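Local coordinates for protein salicylaldehyde dehydrogenase NahF (Pseudomonas putida, PDB 4JZ6) that binds salicylaldehyde and probably oxidises it to salicylate with NAD+ as hydride acceptor, a step in naphthalene degradation, at residues Thr20-Asn25 and Ala52-Thr57; Ile361-Lys366 and Lys387-Ile392; Ala380-His385 and Thr402-Cys407. All blocks are in the same frame, centred on the assembly; numbering follows the deposited sequence.

Contact 1: Thr20-Asn25 and Ala52-Thr57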
loop_
_atom_site.group_PDB
_atom_site.type_symbol
_atom_site.label_atom_id
_atom_site.label_comp_id
_atom_site.label_asym_id
_atom_site.label_seq_id
_atom_site.Cartn_x
_atom_site.Cartn_y
_atom_site.Cartn_z
ATOM N N THR A 20 17.777 -9.882 -29.505
ATOM C CA THR A 20 17.708 -9.151 -28.240
ATOM C C THR A 20 18.327 -9.927 -27.068
ATOM O O THR A 20 18.100 -11.129 -26.921
ATOM C CB THR A 20 16.239 -8.800 -27.929
ATOM O OG1 THR A 20 15.938 -7.521 -28.491
ATOM C CG2 THR A 20 15.967 -8.759 -26.430
ATOM N N LYS A 21 19.110 -9.241 -26.234
ATOM C CA LYS A 21 19.771 -9.889 -25.100
ATOM C C LYS A 21 19.216 -9.437 -23.748
ATOM O O LYS A 21 18.272 -8.646 -23.679
ATOM C CB LYS A 21 21.279 -9.630 -25.148
ATOM C CG LYS A 21 22.005 -10.325 -26.297
ATOM C CD LYS A 21 23.516 -10.281 -26.114
ATOM C CE LYS A 21 24.233 -11.101 -27.177
ATOM N NZ LYS A 21 25.687 -11.260 -26.871
ATOM N N LEU A 22 19.801 -9.961 -22.673
ATOM C CA LEU A 22 19.527 -9.485 -21.315
ATOM C C LEU A 22 20.432 -8.292 -21.012
ATOM O O LEU A 22 21.439 -8.085 -21.694
ATOM C CB LEU A 22 19.800 -10.598 -20.301
ATOM C CG LEU A 22 18.653 -11.499 -19.831
ATOM C CD1 LEU A 22 17.555 -11.644 -20.882
ATOM C CD2 LEU A 22 19.198 -12.865 -19.404
ATOM N N PHE A 23 20.089 -7.512 -19.991
ATOM C CA PHE A 23 20.919 -6.370 -19.615
ATOM C C PHE A 23 21.193 -6.304 -18.112
ATOM O O PHE A 23 20.286 -6.053 -17.316
ATOM C CB PHE A 23 20.272 -5.074 -20.091
ATOM C CG PHE A 23 21.126 -3.860 -19.893
ATOM C CD1 PHE A 23 22.185 -3.595 -20.749
ATOM C CD2 PHE A 23 20.863 -2.973 -18.858
ATOM C CE1 PHE A 23 22.975 -2.466 -20.578
ATOM C CE2 PHE A 23 21.644 -1.847 -18.680
ATOM C CZ PHE A 23 22.700 -1.589 -19.544
ATOM N N ILE A 24 22.447 -6.539 -17.732
ATOM C CA ILE A 24 22.872 -6.467 -16.335
ATOM C C ILE A 24 24.223 -5.760 -16.211
ATOM O O ILE A 24 25.173 -6.107 -16.914
ATOM C CB ILE A 24 22.988 -7.866 -15.703
ATOM C CG1 ILE A 24 21.651 -8.606 -15.779
ATOM C CG2 ILE A 24 23.455 -7.756 -14.267
ATOM C CD1 ILE A 24 21.667 -9.962 -15.120
ATOM N N ASN A 25 24.299 -4.772 -15.319
ATOM C CA ASN A 25 25.536 -4.023 -15.072
ATOM C C ASN A 25 26.153 -3.368 -16.308
ATOM O O ASN A 25 27.342 -3.542 -16.574
ATOM C CB ASN A 25 26.582 -4.913 -14.394
ATOM C CG ASN A 25 26.647 -4.701 -12.898
ATOM O OD1 ASN A 25 26.439 -3.590 -12.405
ATOM N ND2 ASN A 25 26.941 -5.769 -12.162
ATOM N N ALA A 52 17.062 -13.368 -25.557
ATOM C CA ALA A 52 17.692 -14.206 -24.545
ATOM C C ALA A 52 16.631 -14.624 -23.533
ATOM O O ALA A 52 15.802 -13.813 -23.125
ATOM C CB ALA A 52 18.817 -13.454 -23.859
ATOM N N ASN A 53 16.643 -15.896 -23.149
ATOM C CA ASN A 53 15.632 -16.424 -22.241
ATOM C C ASN A 53 16.182 -16.553 -20.832
ATOM O O ASN A 53 16.775 -17.569 -20.489
ATOM C CB ASN A 53 15.134 -17.781 -22.738
ATOM C CG ASN A 53 13.790 -18.164 -22.148
ATOM O OD1 ASN A 53 13.143 -17.368 -21.463
ATOM N ND2 ASN A 53 13.356 -19.388 -22.425
ATOM N N ALA A 54 15.978 -15.517 -20.023
ATOM C CA ALA A 54 16.547 -15.446 -18.680
ATOM C C ALA A 54 16.202 -16.652 -17.823
ATOM O O ALA A 54 15.135 -17.244 -17.963
ATOM C CB ALA A 54 16.096 -14.172 -17.987
ATOM N N THR A 55 17.126 -17.020 -16.948
ATOM C CA THR A 55 16.870 -18.056 -15.961
ATOM C C THR A 55 16.706 -17.399 -14.603
ATOM O O THR A 55 16.911 -16.191 -14.462
ATOM C CB THR A 55 18.026 -19.054 -15.862
ATOM O OG1 THR A 55 19.211 -18.371 -15.434
ATOM C CG2 THR A 55 18.269 -19.721 -17.205
ATOM N N VAL A 56 16.337 -18.201 -13.609
ATOM C CA VAL A 56 16.257 -17.723 -12.237
ATOM C C VAL A 56 17.624 -17.206 -11.808
ATOM O O VAL A 56 17.727 -16.167 -11.147
ATOM C CB VAL A 56 15.797 -18.840 -11.289
ATOM C CG1 VAL A 56 16.015 -18.438 -9.841
ATOM C CG2 VAL A 56 14.339 -19.166 -11.544
ATOM N N THR A 57 18.670 -17.925 -12.213
ATOM C CA THR A 57 20.037 -17.512 -11.933
ATOM C C THR A 57 20.301 -16.099 -12.439
ATOM O O THR A 57 20.884 -15.283 -11.727
ATOM C CB THR A 57 21.068 -18.474 -12.558
ATOM O OG1 THR A 57 20.842 -19.808 -12.081
ATOM C CG2 THR A 57 22.478 -18.044 -12.187
#
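Ala52 N donates to Thr20 O (2.8 Å, N-H...O angle 146°) where the two backbones lie close, Lys21 CA being 4.8 Å from Ala52 CA; beyond this point Ala52-Thr57 leaves the sheet and turns into helix 56-73. The side-chain contact is carried by Leu22, whose two methyls divide the work. CD1 lies against the CB of Ala52, 3.7 Å away, and also meets that residue's carbonyl oxygen. CD2 reaches Ala54, 3.7 Å from its CB. The leucine thus forks over the start of the strand-to-helix connection. Lys21 contributes its CA, 3.9 Å from Ala52 CB. Just past the touching residues, Thr55 takes the N-cap position of helix 56-73, its hydroxyl meeting Asp58 and Ser32, while Ala54 O is held by Arg224. Leu22 and Ala54 lie largely out of solvent; Leu22 is also packed on Asp58, and Ala54 on Leu218 of strand 215-218. Strands 18-24 and 47-52 are the parallel central pair of a mixed four-stranded sheet near the N-terminus of this aldehyde dehydrogenase, and the contact lies where that sheet hands over to its first helix.

Contact 2: Ile361-Lys366 and Lys387-Ile392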
loop_
_atom_site.group_PDB
_atom_site.type_symbol
_atom_site.label_atom_id
_atom_site.label_comp_id
_atom_site.label_asym_id
_atom_site.label_seq_id
_atom_site.Cartn_x
_atom_site.Cartn_y
_atom_site.Cartn_z
ATOM N N ILE A 361 -24.259 -13.663 -26.540
ATOM C CA ILE A 361 -25.168 -13.845 -27.664
ATOM C C ILE A 361 -26.264 -14.890 -27.392
ATOM O O ILE A 361 -27.404 -14.745 -27.854
ATOM C CB ILE A 361 -24.379 -14.137 -28.980
ATOM C CG1 ILE A 361 -24.881 -13.231 -30.097
ATOM C CG2 ILE A 361 -24.445 -15.605 -29.388
ATOM C CD1 ILE A 361 -24.863 -11.786 -29.707
ATOM N N ASP A 362 -25.925 -15.922 -26.620
ATOM C CA ASP A 362 -26.886 -16.964 -26.273
ATOM C C ASP A 362 -27.886 -16.460 -25.243
ATOM O O ASP A 362 -28.968 -17.025 -25.097
ATOM C CB ASP A 362 -26.175 -18.209 -25.736
ATOM C CG ASP A 362 -25.452 -18.986 -26.821
ATOM O OD1 ASP A 362 -25.844 -18.879 -28.003
ATOM O OD2 ASP A 362 -24.496 -19.714 -26.486
ATOM N N LYS A 363 -27.517 -15.393 -24.537
ATOM C CA LYS A 363 -28.357 -14.827 -23.485
ATOM C C LYS A 363 -29.084 -13.561 -23.921
ATOM O O LYS A 363 -29.487 -12.757 -23.085
ATOM C CB LYS A 363 -27.533 -14.537 -22.228
ATOM C CG LYS A 363 -27.013 -15.778 -21.531
ATOM C CD LYS A 363 -26.177 -15.420 -20.312
ATOM C CE LYS A 363 -25.668 -16.667 -19.607
ATOM N NZ LYS A 363 -24.867 -16.338 -18.400
ATOM N N GLY A 364 -29.245 -13.375 -25.225
ATOM C CA GLY A 364 -30.065 -12.288 -25.725
ATOM C C GLY A 364 -29.341 -11.066 -26.258
ATOM O O GLY A 364 -29.981 -10.158 -26.795
ATOM N N ALA A 365 -28.018 -11.028 -26.117
ATOM C CA ALA A 365 -27.250 -9.898 -26.631
ATOM C C ALA A 365 -27.432 -9.762 -28.141
ATOM O O ALA A 365 -27.795 -10.719 -28.831
ATOM C CB ALA A 365 -25.782 -10.023 -26.274
ATOM N N LYS A 366 -27.179 -8.563 -28.643
ATOM C CA LYS A 366 -27.451 -8.243 -30.031
ATOM C C LYS A 366 -26.209 -7.629 -30.680
ATOM O O LYS A 366 -25.741 -6.569 -30.263
ATOM C CB LYS A 366 -28.649 -7.290 -30.097
ATOM C CG LYS A 366 -28.985 -6.750 -31.471
ATOM C CD LYS A 366 -30.205 -5.834 -31.410
ATOM C CE LYS A 366 -30.357 -5.021 -32.688
ATOM N NZ LYS A 366 -30.276 -5.879 -33.907
ATOM N N LYS A 387 -26.739 -7.507 -20.504
ATOM C CA LYS A 387 -27.376 -7.541 -19.197
ATOM C C LYS A 387 -26.475 -8.220 -18.161
ATOM O O LYS A 387 -25.509 -8.902 -18.509
ATOM C CB LYS A 387 -28.728 -8.257 -19.295
ATOM C CG LYS A 387 -29.762 -7.560 -20.176
ATOM C CD LYS A 387 -30.300 -6.295 -19.504
ATOM C CE LYS A 387 -31.693 -5.901 -20.017
ATOM N NZ LYS A 387 -31.674 -5.124 -21.297
ATOM N N SER A 388 -26.811 -8.043 -16.887
ATOM C CA SER A 388 -25.938 -8.443 -15.782
ATOM C C SER A 388 -25.684 -9.948 -15.652
ATOM O O SER A 388 -24.811 -10.365 -14.892
ATOM C CB SER A 388 -26.467 -7.876 -14.460
ATOM O OG SER A 388 -27.872 -8.040 -14.352
ATOM N N ASP A 389 -26.436 -10.758 -16.391
ATOM C CA ASP A 389 -26.258 -12.207 -16.328
ATOM C C ASP A 389 -25.234 -12.712 -17.343
ATOM O O ASP A 389 -24.835 -13.878 -17.310
ATOM C CB ASP A 389 -27.595 -12.937 -16.514
ATOM C CG ASP A 389 -28.144 -12.809 -17.922
ATOM O OD1 ASP A 389 -27.872 -11.782 -18.580
ATOM O OD2 ASP A 389 -28.853 -13.736 -18.372
ATOM N N MET A 390 -24.816 -11.832 -18.246
ATOM C CA MET A 390 -23.817 -12.184 -19.248
ATOM C C MET A 390 -22.414 -11.967 -18.686
ATOM O O MET A 390 -22.170 -10.994 -17.974
ATOM C CB MET A 390 -24.012 -11.336 -20.504
ATOM C CG MET A 390 -25.396 -11.439 -21.108
ATOM S SD MET A 390 -25.700 -10.170 -22.347
ATOM C CE MET A 390 -27.458 -10.345 -22.594
ATOM N N ARG A 391 -21.500 -12.882 -18.996
ATOM C CA ARG A 391 -20.119 -12.761 -18.538
ATOM C C ARG A 391 -19.491 -11.454 -19.020
ATOM O O ARG A 391 -18.796 -10.781 -18.263
ATOM C CB ARG A 391 -19.283 -13.947 -19.020
ATOM C CG ARG A 391 -19.727 -15.301 -18.492
ATOM C CD ARG A 391 -18.862 -16.407 -19.075
ATOM N NE ARG A 391 -17.441 -16.118 -18.898
ATOM C CZ ARG A 391 -16.470 -16.648 -19.635
ATOM N NH1 ARG A 391 -16.761 -17.500 -20.611
ATOM N NH2 ARG A 391 -15.205 -16.322 -19.399
ATOM N N ILE A 392 -19.760 -11.087 -20.272
ATOM C CA ILE A 392 -19.154 -9.902 -20.877
ATOM C C ILE A 392 -19.625 -8.590 -20.232
ATOM O O ILE A 392 -19.022 -7.535 -20.439
ATOM C CB ILE A 392 -19.366 -9.866 -22.414
ATOM C CG1 ILE A 392 -18.273 -9.033 -23.091
ATOM C CG2 ILE A 392 -20.750 -9.350 -22.758
ATOM C CD1 ILE A 392 -18.254 -9.156 -24.598
#
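Lys363 spans the gap to Asp389 with the one hydrogen bond between 361-366 and 387-392, NZ to Asp389 O at 2.7 Å. The ammonium stands 30° out of the carbonyl plane, and the same nitrogen has a long, weak ion pair with Asp359. No salt bridge forms with the Asp389 carboxylate, since Lys363 NZ stays 4.8 Å from Asp389 OD2; the two side chains instead slide past each other in opposite directions, the extended lysine bringing its CD to 3.7 Å from OD2. Opposite charges so near would still be expected to attract weakly.

The apolar part belongs to Met390. With CG anti to its carbonyl carbon (chi1 -56°) and the chain extended beyond, its SD packs 3.9 Å from Ala365 CB and its CE comes to rest 3.2 Å from Lys363 O, with Ala365 N nearby. Lys363 CB lies 3.9 Å from Met390 CG.

Local backbone bonds shape both partners. A type I turn from Lys387 to Met390 is closed by Met390 N to Lys387 O, and Lys387 N also makes a weak bond to Met390 SD (3.4 Å). Gly364 has a positive phi (103°), at which a side chain would jam against Lys363 O. The turn thus clasps the exit from helix 349-362 into strand 366-369, outermost of its sheet within the chain, a helix-to-strand junction of the alpha/beta catalytic domain found in aldehyde dehydrogenases.

Contact 3: Ala380-His385 and Thr402-Cys407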
loop_
_atom_site.group_PDB
_atom_site.type_symbol
_atom_site.label_atom_id
_atom_site.label_comp_id
_atom_site.label_asym_id
_atom_site.label_seq_id
_atom_site.Cartn_x
_atom_site.Cartn_y
_atom_site.Cartn_z
ATOM N N ALA A 380 -14.135 -4.589 -35.739
ATOM C CA ALA A 380 -14.672 -3.772 -34.659
ATOM C C ALA A 380 -16.095 -4.229 -34.356
ATOM O O ALA A 380 -16.947 -4.265 -35.242
ATOM C CB ALA A 380 -14.649 -2.307 -35.033
ATOM N N THR A 381 -16.337 -4.591 -33.101
ATOM C CA THR A 381 -17.596 -5.213 -32.715
ATOM C C THR A 381 -18.278 -4.480 -31.554
ATOM O O THR A 381 -17.636 -4.142 -30.564
ATOM C CB THR A 381 -17.369 -6.694 -32.333
ATOM O OG1 THR A 381 -16.730 -7.380 -33.418
ATOM C CG2 THR A 381 -18.681 -7.385 -32.018
ATOM N N ILE A 382 -19.577 -4.233 -31.688
ATOM C CA ILE A 382 -20.370 -3.648 -30.609
ATOM C C ILE A 382 -21.571 -4.540 -30.288
ATOM O O ILE A 382 -22.331 -4.917 -31.185
ATOM C CB ILE A 382 -20.897 -2.242 -30.970
ATOM C CG1 ILE A 382 -19.758 -1.320 -31.404
ATOM C CG2 ILE A 382 -21.633 -1.634 -29.799
ATOM C CD1 ILE A 382 -20.238 -0.018 -31.997
ATOM N N LEU A 383 -21.733 -4.885 -29.013
ATOM C CA LEU A 383 -22.889 -5.658 -28.567
ATOM C C LEU A 383 -23.845 -4.742 -27.806
ATOM O O LEU A 383 -23.421 -3.964 -26.943
ATOM C CB LEU A 383 -22.460 -6.837 -27.690
ATOM C CG LEU A 383 -21.470 -7.827 -28.312
ATOM C CD1 LEU A 383 -21.106 -8.932 -27.335
ATOM C CD2 LEU A 383 -22.059 -8.410 -29.561
ATOM N N ASP A 384 -25.130 -4.827 -28.143
ATOM C CA ASP A 384 -26.157 -4.003 -27.512
ATOM C C ASP A 384 -27.072 -4.869 -26.646
ATOM O O ASP A 384 -27.134 -6.088 -26.829
ATOM C CB ASP A 384 -26.989 -3.289 -28.578
ATOM C CG ASP A 384 -27.824 -2.151 -28.008
ATOM O OD1 ASP A 384 -27.864 -1.991 -26.767
ATOM O OD2 ASP A 384 -28.451 -1.422 -28.806
ATOM N N HIS A 385 -27.789 -4.227 -25.723
ATOM C CA HIS A 385 -28.680 -4.921 -24.792
ATOM C C HIS A 385 -27.945 -5.993 -24.000
ATOM O O HIS A 385 -28.416 -7.125 -23.878
ATOM C CB HIS A 385 -29.874 -5.536 -25.517
ATOM C CG HIS A 385 -30.590 -4.581 -26.414
ATOM N ND1 HIS A 385 -31.433 -3.601 -25.939
ATOM C CD2 HIS A 385 -30.592 -4.457 -27.766
ATOM C CE1 HIS A 385 -31.923 -2.914 -26.953
ATOM N NE2 HIS A 385 -31.430 -3.413 -28.073
ATOM N N THR A 402 -16.778 -3.989 -27.640
ATOM C CA THR A 402 -17.287 -3.225 -26.510
ATOM C C THR A 402 -18.801 -3.430 -26.366
ATOM O O THR A 402 -19.481 -3.798 -27.332
ATOM C CB THR A 402 -16.927 -1.727 -26.640
ATOM O OG1 THR A 402 -17.052 -1.087 -25.365
ATOM C CG2 THR A 402 -17.821 -1.035 -27.662
ATOM N N VAL A 403 -19.320 -3.209 -25.156
ATOM C CA VAL A 403 -20.723 -3.505 -24.864
ATOM C C VAL A 403 -21.556 -2.290 -24.448
ATOM O O VAL A 403 -21.065 -1.369 -23.787
ATOM C CB VAL A 403 -20.869 -4.602 -23.784
ATOM C CG1 VAL A 403 -20.132 -5.858 -24.204
ATOM C CG2 VAL A 403 -20.369 -4.109 -22.438
ATOM N N VAL A 404 -22.823 -2.302 -24.851
ATOM C CA VAL A 404 -23.765 -1.259 -24.475
ATOM C C VAL A 404 -24.732 -1.773 -23.414
ATOM O O VAL A 404 -25.442 -2.758 -23.632
ATOM C CB VAL A 404 -24.586 -0.770 -25.683
ATOM C CG1 VAL A 404 -25.344 0.488 -25.328
ATOM C CG2 VAL A 404 -23.681 -0.518 -26.870
ATOM N N ILE A 405 -24.747 -1.113 -22.259
ATOM C CA ILE A 405 -25.747 -1.402 -21.242
ATOM C C ILE A 405 -26.693 -0.217 -21.133
ATOM O O ILE A 405 -26.270 0.905 -20.860
ATOM C CB ILE A 405 -25.115 -1.661 -19.870
ATOM C CG1 ILE A 405 -23.998 -2.700 -19.989
ATOM C CG2 ILE A 405 -26.180 -2.121 -18.895
ATOM C CD1 ILE A 405 -23.087 -2.754 -18.785
ATOM N N ARG A 406 -27.972 -0.467 -21.376
ATOM C CA ARG A 406 -28.968 0.589 -21.314
ATOM C C ARG A 406 -29.478 0.726 -19.888
ATOM O O ARG A 406 -29.536 -0.254 -19.143
ATOM C CB ARG A 406 -30.117 0.291 -22.274
ATOM C CG ARG A 406 -29.723 0.384 -23.735
ATOM C CD ARG A 406 -30.653 -0.414 -24.623
ATOM N NE ARG A 406 -30.267 -0.315 -26.027
ATOM C CZ ARG A 406 -30.952 0.352 -26.950
ATOM N NH1 ARG A 406 -30.512 0.383 -28.202
ATOM N NH2 ARG A 406 -32.080 0.976 -26.631
ATOM N N CYS A 407 -29.839 1.948 -19.508
ATOM C CA CYS A 407 -30.319 2.211 -18.158
ATOM C C CYS A 407 -31.353 3.319 -18.153
ATOM O O CYS A 407 -31.489 4.060 -19.126
ATOM C CB CYS A 407 -29.161 2.597 -17.238
ATOM S SG CYS A 407 -28.423 4.218 -17.585
#
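Leu383 and Thr402 join strands 381-384 and 401-407 as neighbouring parallel strands of the mixed seven-stranded sheet in the alpha/beta fold of this aldehyde dehydrogenase, their short axes 4.7 Å apart and inclined at 22°.

Three backbone hydrogen bonds make the pairing: Thr402 N to Thr381 O, Leu383 N to Thr402 O, and Val404 N to Leu383 O, the last at 2.7 Å. The CA-H groups of Ile382 and Val403 add contacts to Thr402 O and Leu383 O. The Thr402 hydroxyl bonds to Thr304 O.

Apolar packing lies on both faces. On that of Ile382, its CG2 meets Val404 CG2 at 3.7 Å, and Phe321 and Thr325 of helix 311-327 cover the isoleucine. On the other, Leu383 CB approaches Val403 CG1 more loosely, with Ile392 packed on both.

The charged end is built by Asp384, its CG anti to the backbone N (chi1 -165°), and Arg406, extended from CG to NE. Arg406 grips the carboxylate side-on in a nearly coplanar salt bridge, NE to Asp384 OD1 at 3.0 Å and NH1 to OD2 at 2.8 Å; NH1 also pairs with Asp315. An alanine in place of Arg406 would probably leave the carboxylates of Asp384 and Asp315 without their shared cationic mate and the His385 ring without the group it lies against. That ring is tilted only 20° from the guanidinium plane, and His385 CE1 sits over the guanidinium face, toward its rim, 3.2 Å from Arg406 NE.

In the fold
Along the chain contact 1 closes long before the other two open, and its centre lies about 45 Å from that of contact 2 and about 44 Å from that of contact 3. It belongs to the four-stranded sheet near the N-terminus. Contacts 2 and 3 are neighbours, about 10 Å apart between centres, and their segments alternate in sequence: 361-366, 380-385, 387-392, 402-407. They meet directly, through a probable hydrogen bond from Asp384 N to Lys366 O (2.8 Å) and packing of Ile392 on Val403. Contact 3 thus pairs strands within the seven-stranded sheet, whereas contact 2 fastens the loop joining these strands to the approach to strand 366-369, outermost of that sheet within the chain. All three lie away from the salicylaldehyde pockets.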